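Local coordinates for SA0254 protein (Staphylococcus aureus subsp. aureus, PDB 2OOI) that is of unknown function but carries a UTRA domain, an effector-binding module found in HutC-type GntR transcription regulators, and so probably binds a small effector molecule, at residues 127-132 / 144-149; 60-64 / 150-154; 74-78 / 90-95. All coordinates share one frame; numbering follows the deposited sequence.

Contact 1: 127-132 / 144-149; sequences CLRYHQ and SSDIVF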
ATOM      1  N   CYS B 127     -11.781  -0.612  -5.211  1.00 49.03           N
ATOM      2  CA  CYS B 127     -11.357  -1.291  -3.971  1.00 48.97           C
ATOM      3  C   CYS B 127      -9.841  -1.446  -3.973  1.00 48.71           C
ATOM      4  O   CYS B 127      -9.197  -1.127  -4.970  1.00 49.00           O
ATOM      5  CB  CYS B 127     -12.014  -2.670  -3.862  1.00 48.59           C
ATOM      6  SG  CYS B 127     -11.720  -3.732  -5.329  1.00 48.88           S
ATOM      7  N   LEU B 128      -9.288  -1.912  -2.853  1.00 48.53           N
ATOM      8  CA  LEU B 128      -7.920  -2.422  -2.778  1.00 48.65           C
ATOM      9  C   LEU B 128      -8.010  -3.922  -2.609  1.00 48.82           C
ATOM     10  O   LEU B 128      -8.683  -4.398  -1.689  1.00 49.34           O
ATOM     11  CB  LEU B 128      -7.165  -1.831  -1.572  1.00 48.38           C
ATOM     12  CG  LEU B 128      -5.630  -1.983  -1.568  1.00 48.52           C
ATOM     13  CD1 LEU B 128      -5.035  -1.178  -2.707  1.00 47.83           C
ATOM     14  CD2 LEU B 128      -4.990  -1.545  -0.259  1.00 47.97           C
ATOM     15  N   ARG B 129      -7.362  -4.665  -3.495  1.00 48.98           N
ATOM     16  CA  ARG B 129      -7.209  -6.122  -3.352  1.00 48.95           C
ATOM     17  C   ARG B 129      -5.805  -6.337  -2.790  1.00 49.54           C
ATOM     18  O   ARG B 129      -4.812  -5.965  -3.414  1.00 50.85           O
ATOM     19  CB  ARG B 129      -7.394  -6.886  -4.668  1.00 47.46           C
ATOM     20  CG  ARG B 129      -8.307  -6.229  -5.663  1.00 48.08           C
ATOM     21  CD  ARG B 129      -8.909  -7.168  -6.697  1.00 48.20           C
ATOM     22  NE  ARG B 129     -10.059  -7.789  -6.054  1.00 51.80           N
ATOM     23  CZ  ARG B 129     -11.347  -7.641  -6.377  1.00 50.67           C
ATOM     24  NH1 ARG B 129     -11.787  -6.954  -7.422  1.00 50.82           N
ATOM     25  NH2 ARG B 129     -12.220  -8.236  -5.625  1.00 50.60           N
ATOM     26  N   TYR B 130      -5.746  -6.920  -1.604  1.00 50.23           N
ATOM     27  CA  TYR B 130      -4.540  -7.024  -0.804  1.00 50.93           C
ATOM     28  C   TYR B 130      -4.350  -8.502  -0.474  1.00 51.48           C
ATOM     29  O   TYR B 130      -5.312  -9.189  -0.156  1.00 51.59           O
ATOM     30  CB  TYR B 130      -4.802  -6.194   0.435  1.00 51.22           C
ATOM     31  CG  TYR B 130      -3.790  -6.147   1.546  1.00 51.50           C
ATOM     32  CD1 TYR B 130      -3.008  -5.006   1.758  1.00 50.18           C
ATOM     33  CD2 TYR B 130      -3.691  -7.197   2.467  1.00 53.18           C
ATOM     34  CE1 TYR B 130      -2.122  -4.927   2.830  1.00 50.44           C
ATOM     35  CE2 TYR B 130      -2.813  -7.126   3.554  1.00 51.59           C
ATOM     36  CZ  TYR B 130      -2.037  -5.993   3.724  1.00 53.14           C
ATOM     37  OH  TYR B 130      -1.175  -5.936   4.808  1.00 55.34           O
ATOM     38  N   HIS B 131      -3.136  -9.013  -0.633  1.00 52.22           N
ATOM     39  CA  HIS B 131      -2.852 -10.428  -0.366  1.00 52.18           C
ATOM     40  C   HIS B 131      -1.713 -10.506   0.603  1.00 52.26           C
ATOM     41  O   HIS B 131      -0.743  -9.796   0.450  1.00 51.95           O
ATOM     42  CB  HIS B 131      -2.478 -11.227  -1.624  1.00 52.43           C
ATOM     43  CG  HIS B 131      -2.291 -12.690  -1.349  1.00 53.34           C
ATOM     44  ND1 HIS B 131      -3.303 -13.613  -1.517  1.00 55.60           N
ATOM     45  CD2 HIS B 131      -1.243 -13.374  -0.828  1.00 53.40           C
ATOM     46  CE1 HIS B 131      -2.871 -14.808  -1.156  1.00 54.28           C
ATOM     47  NE2 HIS B 131      -1.628 -14.688  -0.724  1.00 53.58           N
ATOM     48  N   GLN B 132      -1.819 -11.376   1.594  1.00 52.65           N
ATOM     49  CA  GLN B 132      -0.730 -11.516   2.536  1.00 53.13           C
ATOM     50  C   GLN B 132      -0.427 -12.991   2.794  1.00 53.30           C
ATOM     51  O   GLN B 132      -1.340 -13.765   3.026  1.00 53.94           O
ATOM     52  CB  GLN B 132      -1.066 -10.771   3.828  1.00 52.85           C
ATOM     53  CG  GLN B 132       0.137 -10.599   4.759  1.00 53.14           C
ATOM     54  CD  GLN B 132      -0.038  -9.524   5.836  1.00 53.39           C
ATOM     55  OE1 GLN B 132       0.843  -9.349   6.684  1.00 53.84           O
ATOM     56  NE2 GLN B 132      -1.160  -8.801   5.802  1.00 53.36           N
ATOM     57  N   SER B 144      -2.669 -17.968   3.982  1.00 49.29           N
ATOM     58  CA  SER B 144      -2.830 -17.252   2.713  1.00 48.97           C
ATOM     59  C   SER B 144      -4.088 -16.404   2.770  1.00 48.75           C
ATOM     60  O   SER B 144      -5.181 -16.941   2.783  1.00 48.88           O
ATOM     61  CB  SER B 144      -2.977 -18.262   1.568  1.00 49.05           C
ATOM     62  OG  SER B 144      -3.117 -17.637   0.297  1.00 48.75           O
ATOM     63  N   SER B 145      -3.945 -15.088   2.764  1.00 48.71           N
ATOM     64  CA  SER B 145      -5.103 -14.189   2.920  1.00 49.33           C
ATOM     65  C   SER B 145      -5.295 -13.173   1.786  1.00 49.30           C
ATOM     66  O   SER B 145      -4.356 -12.469   1.367  1.00 48.70           O
ATOM     67  CB  SER B 145      -5.016 -13.438   4.257  1.00 49.73           C
ATOM     68  OG  SER B 145      -5.409 -14.296   5.332  1.00 50.87           O
ATOM     69  N   ASP B 146      -6.525 -13.125   1.289  1.00 49.27           N
ATOM     70  CA  ASP B 146      -6.954 -12.078   0.389  1.00 49.60           C
ATOM     71  C   ASP B 146      -7.943 -11.204   1.090  1.00 49.56           C
ATOM     72  O   ASP B 146      -8.896 -11.700   1.701  1.00 50.32           O
ATOM     73  CB  ASP B 146      -7.589 -12.662  -0.842  1.00 49.61           C
ATOM     74  CG  ASP B 146      -6.595 -13.210  -1.730  1.00 51.18           C
ATOM     75  OD1 ASP B 146      -5.631 -12.487  -2.034  1.00 56.20           O
ATOM     76  OD2 ASP B 146      -6.727 -14.366  -2.103  1.00 57.55           O
ATOM     77  N   ILE B 147      -7.712  -9.906   1.001  1.00 49.32           N
ATOM     78  CA  ILE B 147      -8.597  -8.928   1.585  1.00 49.24           C
ATOM     79  C   ILE B 147      -9.083  -8.003   0.492  1.00 49.48           C
ATOM     80  O   ILE B 147      -8.288  -7.566  -0.337  1.00 49.38           O
ATOM     81  CB  ILE B 147      -7.866  -8.145   2.636  1.00 49.32           C
ATOM     82  CG1 ILE B 147      -7.250  -9.125   3.642  1.00 49.74           C
ATOM     83  CG2 ILE B 147      -8.793  -7.142   3.301  1.00 49.40           C
ATOM     84  CD1 ILE B 147      -6.664  -8.466   4.882  1.00 48.76           C
ATOM     85  N   VAL B 148     -10.386  -7.723   0.453  1.00 49.50           N
ATOM     86  CA  VAL B 148     -10.853  -6.616  -0.400  1.00 49.35           C
ATOM     87  C   VAL B 148     -11.377  -5.485   0.489  1.00 49.10           C
ATOM     88  O   VAL B 148     -12.280  -5.670   1.287  1.00 48.94           O
ATOM     89  CB  VAL B 148     -11.745  -7.089  -1.611  1.00 49.18           C
ATOM     90  CG1 VAL B 148     -12.254  -5.929  -2.359  1.00 49.37           C
ATOM     91  CG2 VAL B 148     -11.072  -8.062  -2.496  1.00 47.72           C
ATOM     92  N   PHE B 149     -10.719  -4.332   0.380  1.00 49.35           N
ATOM     93  CA  PHE B 149     -10.990  -3.180   1.228  1.00 49.16           C
ATOM     94  C   PHE B 149     -12.064  -2.254   0.669  1.00 49.18           C
ATOM     95  O   PHE B 149     -12.171  -2.025  -0.539  1.00 48.31           O
ATOM     96  CB  PHE B 149      -9.720  -2.364   1.428  1.00 49.41           C
ATOM     97  CG  PHE B 149      -8.720  -2.993   2.368  1.00 49.43           C
ATOM     98  CD1 PHE B 149      -7.666  -3.734   1.887  1.00 49.66           C
ATOM     99  CD2 PHE B 149      -8.837  -2.821   3.742  1.00 50.55           C
ATOM    100  CE1 PHE B 149      -6.745  -4.310   2.762  1.00 50.03           C
ATOM    101  CE2 PHE B 149      -7.926  -3.385   4.609  1.00 49.84           C
ATOM    102  CZ  PHE B 149      -6.872  -4.123   4.115  1.00 49.88           C
TER
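H131 and D146 face each other as a non-hydrogen-bonded pair of the antiparallel hairpin 126-136/141-150, and the histidine can be followed outward atom by atom. H131 CB lies 3.4 Å from D146 OD1. With CG anti to the backbone N (chi1 -176°), the ring lies over the neighbouring strand, and one face receives the carbonyl oxygen of S145, 3.4 Å from H131 CG. H131 ND1 donates to D146 OD1 at 2.6 Å; the oxygen sits close to the ring plane, yet the ring approaches from above the carboxylate plane. Farther out, H131 CE1 lies 3.2 Å from S144 OG. At the tip, H131 NE2 bonds E40, whose carboxylate also bonds S144 OG. Beneath these side chains the backbones pair: Y130 and I147 exchange both N-H...O bonds, as do Q132 and S145.

The opposite face of the sheet carries an aromatic pair. F149 turns its edge toward the face of Y130 in a T-shaped stack, centroids 5.5 Å apart and planes at 84°, and F149 CE1 is 3.6 Å from Y130 CB. I147 CD1 meets the Y130 ring at CD2, 4.0 Å away. On the H131 side, V148 CG1 packs on C127 CB while V148 CG2 touches the R129 guanidinium, which is salt-bridged to E115.

Aromatic and aliphatic packing thus gathers toward the F149 end of the Y130 face, with polar Q132 and S145 beyond it, bonded to S102 and S68. H131, held at both nitrogens by carboxylates, would probably favour its protonated form.

Contact 2: 60-64 / 150-154; sequences DDVLC and HYRHA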
ATOM      1  N   ASP B  60     -18.199  -0.116  13.635  1.00 65.50           N
ATOM      2  CA  ASP B  60     -19.462  -0.264  12.890  1.00 64.81           C
ATOM      3  C   ASP B  60     -19.383   0.196  11.423  1.00 64.26           C
ATOM      4  O   ASP B  60     -20.360   0.003  10.677  1.00 64.71           O
ATOM      5  CB  ASP B  60     -20.602   0.468  13.597  1.00 65.39           C
ATOM      6  CG  ASP B  60     -20.704   0.095  15.059  1.00 67.38           C
ATOM      7  OD1 ASP B  60     -20.911  -1.110  15.338  1.00 69.96           O
ATOM      8  OD2 ASP B  60     -20.580   1.001  15.922  1.00 70.30           O
ATOM      9  N   ASP B  61     -18.253   0.786  11.012  1.00 62.21           N
ATOM     10  CA  ASP B  61     -17.989   0.976   9.595  1.00 61.26           C
ATOM     11  C   ASP B  61     -17.344  -0.266   8.972  1.00 59.97           C
ATOM     12  O   ASP B  61     -16.307  -0.729   9.449  1.00 59.87           O
ATOM     13  CB  ASP B  61     -17.074   2.185   9.376  1.00 61.73           C
ATOM     14  CG  ASP B  61     -17.756   3.492   9.695  1.00 61.75           C
ATOM     15  OD1 ASP B  61     -18.935   3.475  10.114  1.00 60.50           O
ATOM     16  OD2 ASP B  61     -17.103   4.530   9.513  1.00 63.20           O
ATOM     17  N   VAL B  62     -17.942  -0.786   7.898  1.00 57.94           N
ATOM     18  CA  VAL B  62     -17.384  -1.953   7.209  1.00 57.12           C
ATOM     19  C   VAL B  62     -16.019  -1.619   6.566  1.00 56.10           C
ATOM     20  O   VAL B  62     -15.899  -0.651   5.828  1.00 55.65           O
ATOM     21  CB  VAL B  62     -18.373  -2.537   6.166  1.00 56.81           C
ATOM     22  CG1 VAL B  62     -18.495  -1.627   4.944  1.00 55.37           C
ATOM     23  CG2 VAL B  62     -17.956  -3.930   5.780  1.00 56.55           C
ATOM     24  N   LEU B  63     -14.996  -2.419   6.876  1.00 54.70           N
ATOM     25  CA  LEU B  63     -13.643  -2.134   6.446  1.00 54.12           C
ATOM     26  C   LEU B  63     -13.263  -2.987   5.249  1.00 53.74           C
ATOM     27  O   LEU B  63     -12.745  -2.475   4.253  1.00 53.60           O
ATOM     28  CB  LEU B  63     -12.671  -2.373   7.597  1.00 53.78           C
ATOM     29  CG  LEU B  63     -11.187  -2.095   7.303  1.00 54.05           C
ATOM     30  CD1 LEU B  63     -10.934  -0.589   7.049  1.00 51.65           C
ATOM     31  CD2 LEU B  63     -10.288  -2.679   8.432  1.00 52.75           C
ATOM     32  N   CYS B  64     -13.520  -4.285   5.339  1.00 53.42           N
ATOM     33  CA  CYS B  64     -13.083  -5.219   4.298  1.00 53.43           C
ATOM     34  C   CYS B  64     -13.702  -6.598   4.411  1.00 53.10           C
ATOM     35  O   CYS B  64     -14.193  -6.983   5.479  1.00 52.84           O
ATOM     36  CB  CYS B  64     -11.588  -5.417   4.400  1.00 53.49           C
ATOM     37  SG  CYS B  64     -11.149  -5.936   6.059  1.00 53.62           S
ATOM     38  N   HIS B 150     -12.866  -1.731   1.590  1.00 49.93           N
ATOM     39  CA  HIS B 150     -13.788  -0.627   1.321  1.00 50.10           C
ATOM     40  C   HIS B 150     -12.964   0.616   0.996  1.00 50.13           C
ATOM     41  O   HIS B 150     -12.148   1.028   1.804  1.00 50.34           O
ATOM     42  CB  HIS B 150     -14.635  -0.382   2.575  1.00 49.85           C
ATOM     43  CG  HIS B 150     -15.733   0.605   2.368  1.00 50.06           C
ATOM     44  ND1 HIS B 150     -17.065   0.243   2.352  1.00 50.24           N
ATOM     45  CD2 HIS B 150     -15.698   1.939   2.135  1.00 48.55           C
ATOM     46  CE1 HIS B 150     -17.801   1.320   2.133  1.00 50.44           C
ATOM     47  NE2 HIS B 150     -16.994   2.361   1.990  1.00 49.76           N
ATOM     48  N   TYR B 151     -13.167   1.224  -0.163  1.00 50.55           N
ATOM     49  CA  TYR B 151     -12.239   2.256  -0.601  1.00 51.43           C
ATOM     50  C   TYR B 151     -12.296   3.580   0.155  1.00 52.29           C
ATOM     51  O   TYR B 151     -11.301   4.306   0.171  1.00 52.45           O
ATOM     52  CB  TYR B 151     -12.330   2.491  -2.097  1.00 50.91           C
ATOM     53  CG  TYR B 151     -13.413   3.419  -2.533  1.00 50.87           C
ATOM     54  CD1 TYR B 151     -13.120   4.720  -2.895  1.00 50.55           C
ATOM     55  CD2 TYR B 151     -14.734   2.994  -2.611  1.00 49.71           C
ATOM     56  CE1 TYR B 151     -14.112   5.577  -3.294  1.00 50.35           C
ATOM     57  CE2 TYR B 151     -15.720   3.837  -3.026  1.00 50.12           C
ATOM     58  CZ  TYR B 151     -15.403   5.130  -3.363  1.00 50.09           C
ATOM     59  OH  TYR B 151     -16.375   5.993  -3.780  1.00 51.05           O
ATOM     60  N   ARG B 152     -13.442   3.905   0.746  1.00 53.42           N
ATOM     61  CA  ARG B 152     -13.585   5.123   1.557  1.00 55.02           C
ATOM     62  C   ARG B 152     -13.119   4.919   2.995  1.00 55.40           C
ATOM     63  O   ARG B 152     -12.473   5.786   3.561  1.00 55.38           O
ATOM     64  CB  ARG B 152     -15.029   5.631   1.574  1.00 54.87           C
ATOM     65  CG  ARG B 152     -15.542   6.161   0.245  1.00 56.58           C
ATOM     66  CD  ARG B 152     -17.031   6.645   0.319  1.00 58.64           C
ATOM     67  NE  ARG B 152     -17.470   7.121  -1.000  1.00 62.54           N
ATOM     68  CZ  ARG B 152     -18.705   7.547  -1.341  1.00 64.27           C
ATOM     69  NH1 ARG B 152     -19.707   7.667  -0.444  1.00 64.18           N
ATOM     70  NH2 ARG B 152     -18.937   7.900  -2.612  1.00 64.37           N
ATOM     71  N   HIS B 153     -13.425   3.771   3.571  1.00 56.15           N
ATOM     72  CA  HIS B 153     -13.206   3.558   4.979  1.00 57.06           C
ATOM     73  C   HIS B 153     -11.770   3.148   5.267  1.00 58.14           C
ATOM     74  O   HIS B 153     -11.358   3.222   6.414  1.00 59.21           O
ATOM     75  CB  HIS B 153     -14.150   2.481   5.523  1.00 56.87           C
ATOM     76  CG  HIS B 153     -15.596   2.880   5.548  1.00 56.73           C
ATOM     77  ND1 HIS B 153     -16.615   1.982   5.786  1.00 56.33           N
ATOM     78  CD2 HIS B 153     -16.197   4.070   5.305  1.00 55.69           C
ATOM     79  CE1 HIS B 153     -17.778   2.606   5.712  1.00 54.56           C
ATOM     80  NE2 HIS B 153     -17.552   3.873   5.421  1.00 55.11           N
ATOM     81  N   ALA B 154     -11.013   2.717   4.254  1.00 59.03           N
ATOM     82  CA  ALA B 154      -9.637   2.221   4.447  1.00 59.64           C
ATOM     83  C   ALA B 154      -8.632   3.255   3.956  1.00 60.61           C
ATOM     84  O   ALA B 154      -8.653   3.652   2.790  1.00 60.79           O
ATOM     85  CB  ALA B 154      -9.423   0.899   3.712  1.00 59.34           C
TER
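The H153 imidazole lies between D61 and H150. D61 CB sits over one face in a CH-pi contact, 3.9 Å from the ring centroid, and H150 NE2 rests over the centre of the opposite face. The D61 carboxylate continues roughly parallel to the ring, 23° from its plane, though D61 OD2 stays 4.2 Å from H153 NE2; any charge attraction would be modest. At its edge the ring is fixed by one bond, H153 ND1 to V62 O at 2.7 Å, with the acceptor near the ring plane and the donor tilted from the carbonyl plane. CG of H153 stands beside its backbone N (chi1 -68°), which brings one ring face against D61 CB and ND1 to V62 O.

A second bond follows one residue on, where H150 N donates to L63 O at 2.8 Å, joining the two backbones. V62 CG1 presses on the H150 ring, 3.5 Å from H150 ND1, the two side chains crossing at about a right angle. L63 CB points away from the loop, yet the chain returns to it, with L63 CD1 4.0 Å from A154 CB. The turn 150-154 is itself closed by a weak bond from A154 N to H150 O.

L63 and C64 together face R56 in a classic beta bulge at the start of strand 61-71. V62 packs on L55 and F57 of strand 49-58 and on L119, beyond helix 113-118, while L63 and A154 share I3 of strand 3-4; the loop leading to strand 156-160 is thereby pinned to the sheet.

Contact 3: 74-78 / 90-95; sequences IVKYL and YLESNM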
ATOM      1  N   ILE B  74       0.097 -26.527  11.140  1.00 49.62           N
ATOM      2  CA  ILE B  74       0.871 -25.504  11.829  1.00 49.51           C
ATOM      3  C   ILE B  74       0.028 -24.753  12.858  1.00 49.06           C
ATOM      4  O   ILE B  74       0.436 -24.548  13.986  1.00 48.53           O
ATOM      5  CB  ILE B  74       1.473 -24.517  10.813  1.00 49.64           C
ATOM      6  CG1 ILE B  74       2.538 -25.249   9.988  1.00 48.86           C
ATOM      7  CG2 ILE B  74       2.048 -23.279  11.518  1.00 48.32           C
ATOM      8  CD1 ILE B  74       3.017 -24.471   8.808  1.00 49.98           C
ATOM      9  N   VAL B  75      -1.164 -24.368  12.451  1.00 49.15           N
ATOM     10  CA  VAL B  75      -2.082 -23.590  13.284  1.00 49.20           C
ATOM     11  C   VAL B  75      -2.725 -24.452  14.392  1.00 49.34           C
ATOM     12  O   VAL B  75      -3.224 -23.931  15.397  1.00 48.19           O
ATOM     13  CB  VAL B  75      -3.146 -22.926  12.338  1.00 49.48           C
ATOM     14  CG1 VAL B  75      -4.475 -22.777  12.988  1.00 50.79           C
ATOM     15  CG2 VAL B  75      -2.630 -21.588  11.778  1.00 46.99           C
ATOM     16  N   LYS B  76      -2.729 -25.778  14.175  1.00 50.23           N
ATOM     17  CA  LYS B  76      -3.119 -26.804  15.159  1.00 50.37           C
ATOM     18  C   LYS B  76      -4.620 -26.945  15.261  1.00 50.83           C
ATOM     19  O   LYS B  76      -5.140 -28.071  15.206  1.00 51.57           O
ATOM     20  CB  LYS B  76      -2.569 -26.529  16.559  1.00 50.84           C
ATOM     21  CG  LYS B  76      -1.065 -26.628  16.705  1.00 51.57           C
ATOM     22  CD  LYS B  76      -0.622 -26.358  18.114  1.00 53.43           C
ATOM     23  CE  LYS B  76       0.876 -26.445  18.241  1.00 54.29           C
ATOM     24  NZ  LYS B  76       1.312 -26.163  19.641  1.00 55.39           N
ATOM     25  N   TYR B  77      -5.310 -25.817  15.449  1.00 50.93           N
ATOM     26  CA  TYR B  77      -6.767 -25.808  15.595  1.00 51.16           C
ATOM     27  C   TYR B  77      -7.406 -24.412  15.458  1.00 51.45           C
ATOM     28  O   TYR B  77      -6.901 -23.434  15.965  1.00 51.01           O
ATOM     29  CB  TYR B  77      -7.192 -26.422  16.924  1.00 50.72           C
ATOM     30  CG  TYR B  77      -8.695 -26.440  17.123  1.00 50.69           C
ATOM     31  CD1 TYR B  77      -9.460 -27.529  16.738  1.00 51.16           C
ATOM     32  CD2 TYR B  77      -9.349 -25.358  17.681  1.00 51.31           C
ATOM     33  CE1 TYR B  77     -10.832 -27.538  16.928  1.00 51.30           C
ATOM     34  CE2 TYR B  77     -10.717 -25.355  17.863  1.00 50.75           C
ATOM     35  CZ  TYR B  77     -11.453 -26.440  17.487  1.00 50.40           C
ATOM     36  OH  TYR B  77     -12.805 -26.417  17.693  1.00 49.63           O
ATOM     37  N   LEU B  78      -8.553 -24.381  14.790  1.00 52.24           N
ATOM     38  CA  LEU B  78      -9.297 -23.175  14.505  1.00 52.82           C
ATOM     39  C   LEU B  78     -10.769 -23.613  14.386  1.00 53.54           C
ATOM     40  O   LEU B  78     -11.046 -24.688  13.857  1.00 54.01           O
ATOM     41  CB  LEU B  78      -8.812 -22.607  13.176  1.00 53.09           C
ATOM     42  CG  LEU B  78      -8.303 -21.193  13.009  1.00 53.27           C
ATOM     43  CD1 LEU B  78      -7.358 -20.839  14.124  1.00 54.91           C
ATOM     44  CD2 LEU B  78      -7.622 -21.066  11.661  1.00 52.15           C
ATOM     45  N   TYR B  90      -4.925 -15.318  19.203  1.00 52.86           N
ATOM     46  CA  TYR B  90      -5.099 -16.738  19.485  1.00 52.68           C
ATOM     47  C   TYR B  90      -3.844 -17.493  19.078  1.00 52.13           C
ATOM     48  O   TYR B  90      -3.277 -18.262  19.865  1.00 52.03           O
ATOM     49  CB  TYR B  90      -6.324 -17.281  18.758  1.00 51.99           C
ATOM     50  CG  TYR B  90      -6.476 -18.793  18.735  1.00 52.44           C
ATOM     51  CD1 TYR B  90      -6.066 -19.532  17.624  1.00 50.75           C
ATOM     52  CD2 TYR B  90      -7.078 -19.488  19.796  1.00 52.41           C
ATOM     53  CE1 TYR B  90      -6.221 -20.898  17.578  1.00 50.32           C
ATOM     54  CE2 TYR B  90      -7.239 -20.887  19.749  1.00 51.00           C
ATOM     55  CZ  TYR B  90      -6.802 -21.578  18.633  1.00 50.72           C
ATOM     56  OH  TYR B  90      -6.938 -22.949  18.539  1.00 51.13           O
ATOM     57  N   LEU B  91      -3.391 -17.238  17.860  1.00 51.52           N
ATOM     58  CA  LEU B  91      -2.225 -17.926  17.356  1.00 51.55           C
ATOM     59  C   LEU B  91      -1.012 -17.732  18.269  1.00 51.93           C
ATOM     60  O   LEU B  91      -0.329 -18.689  18.582  1.00 52.11           O
ATOM     61  CB  LEU B  91      -1.944 -17.512  15.911  1.00 51.41           C
ATOM     62  CG  LEU B  91      -2.945 -17.848  14.790  1.00 50.25           C
ATOM     63  CD1 LEU B  91      -2.591 -17.257  13.430  1.00 49.62           C
ATOM     64  CD2 LEU B  91      -3.174 -19.315  14.691  1.00 49.29           C
ATOM     65  N   GLU B  92      -0.751 -16.514  18.726  1.00 52.76           N
ATOM     66  CA  GLU B  92       0.405 -16.273  19.612  1.00 53.33           C
ATOM     67  C   GLU B  92       0.139 -16.584  21.085  1.00 52.99           C
ATOM     68  O   GLU B  92       0.964 -17.199  21.737  1.00 53.17           O
ATOM     69  CB  GLU B  92       0.909 -14.838  19.492  1.00 53.27           C
ATOM     70  CG  GLU B  92       1.528 -14.524  18.157  1.00 54.80           C
ATOM     71  CD  GLU B  92       1.978 -13.059  18.044  1.00 56.20           C
ATOM     72  OE1 GLU B  92       1.750 -12.300  19.023  1.00 58.31           O
ATOM     73  OE2 GLU B  92       2.535 -12.663  16.975  1.00 60.92           O
ATOM     74  N   SER B  93      -1.002 -16.157  21.610  1.00 52.84           N
ATOM     75  CA  SER B  93      -1.300 -16.350  23.026  1.00 52.78           C
ATOM     76  C   SER B  93      -1.633 -17.788  23.363  1.00 52.55           C
ATOM     77  O   SER B  93      -1.117 -18.315  24.329  1.00 52.93           O
ATOM     78  CB  SER B  93      -2.453 -15.453  23.471  1.00 52.83           C
ATOM     79  OG  SER B  93      -2.252 -14.122  23.011  1.00 54.75           O
ATOM     80  N   ASN B  94      -2.503 -18.421  22.583  1.00 52.29           N
ATOM     81  CA  ASN B  94      -2.956 -19.775  22.896  1.00 51.86           C
ATOM     82  C   ASN B  94      -2.109 -20.829  22.228  1.00 51.51           C
ATOM     83  O   ASN B  94      -1.538 -21.675  22.892  1.00 51.58           O
ATOM     84  CB  ASN B  94      -4.403 -19.979  22.481  1.00 51.75           C
ATOM     85  CG  ASN B  94      -5.321 -18.954  23.071  1.00 51.88           C
ATOM     86  OD1 ASN B  94      -5.064 -17.748  22.991  1.00 50.31           O
ATOM     87  ND2 ASN B  94      -6.423 -19.422  23.659  1.00 52.92           N
ATOM     88  N   MET B  95      -2.037 -20.781  20.907  1.00 51.50           N
ATOM     89  CA  MET B  95      -1.277 -21.773  20.152  1.00 51.66           C
ATOM     90  C   MET B  95       0.232 -21.529  20.239  1.00 52.26           C
ATOM     91  O   MET B  95       1.006 -22.329  19.717  1.00 52.64           O
ATOM     92  CB  MET B  95      -1.697 -21.801  18.670  1.00 50.34           C
ATOM     93  CG  MET B  95      -3.105 -22.309  18.389  1.00 47.53           C
ATOM     94  SD  MET B  95      -3.595 -23.887  19.123  1.00 36.26           S
ATOM     95  CE  MET B  95      -4.183 -23.272  20.669  1.00 36.98           C
TER
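One side-chain hydrogen bond crosses this contact: Y90 OH donates to Y77 O at 2.6 Å. The hydroxyl approaches well above the carbonyl plane (53° out of it), and it also lies at the edge of the Y77 ring, 3.5 Å from Y77 CD2. CG of Y90 is anti to its backbone N (chi1 168°), extending the phenol from helix 87-94 to the segment that follows helix 72-75.

Apolar contacts lie beside this bond. L78 CD1 meets the Y90 ring at CE1, 3.6 Å away, and V75 CG2 touches L91 CD2 at 3.7 Å. V75, L78 and L91 form the buried side, where F142 touches V75 and L91, and Y70 touches V75 and L78.

The thioether of M95 makes the outer contacts. M95 CG passes 3.4 Å from V75 O, and bends at chi2 and chi3 fold the thioether back, with M95 SD 3.8 Å from K76 CB; the K76 chain, extended beyond CG, slides past it in the opposite direction.

Backbone bonds shape both partners. K76, with positive phi, is the centre of a classic gamma turn closed by Y77 N to V75 O, which ends the short helix. In helix 87-94, Y90 O accepts from N94 N at 2.8 Å and from M95 N at 3.0 Å, the latter closing a wider pi-type turn that brings M95 round to V75.

Chemically, two helix ends are joined by a buried aliphatic patch and, farther out, the M95 thioether against the K76 methylenes; the single phenol-carbonyl bond adds a directional tie between them.

In the fold
Contact 1 lies in the middle of the chain and is mostly buried. Contact 2 closes one end of the sheet, mostly buried too but with D61 exposed at its edge; contact 3 lies at the other end, their centres about 27 Å apart across the chain's centre. Contacts 1 and 2 share a sheet and touch: C64 packs against I147 and F149, and A154 against F149. Contact 3 touches neither, but helix 72-75 directly follows strand 61-71 of contact 2. Regular strand bonding dominates contact 1, whereas contact 2 mixes one backbone bond with histidine-to-carbonyl pairing, and the partly buried contact 3 relies on apolar packing, a thioether and one phenol. All three belong to the UTRA domain.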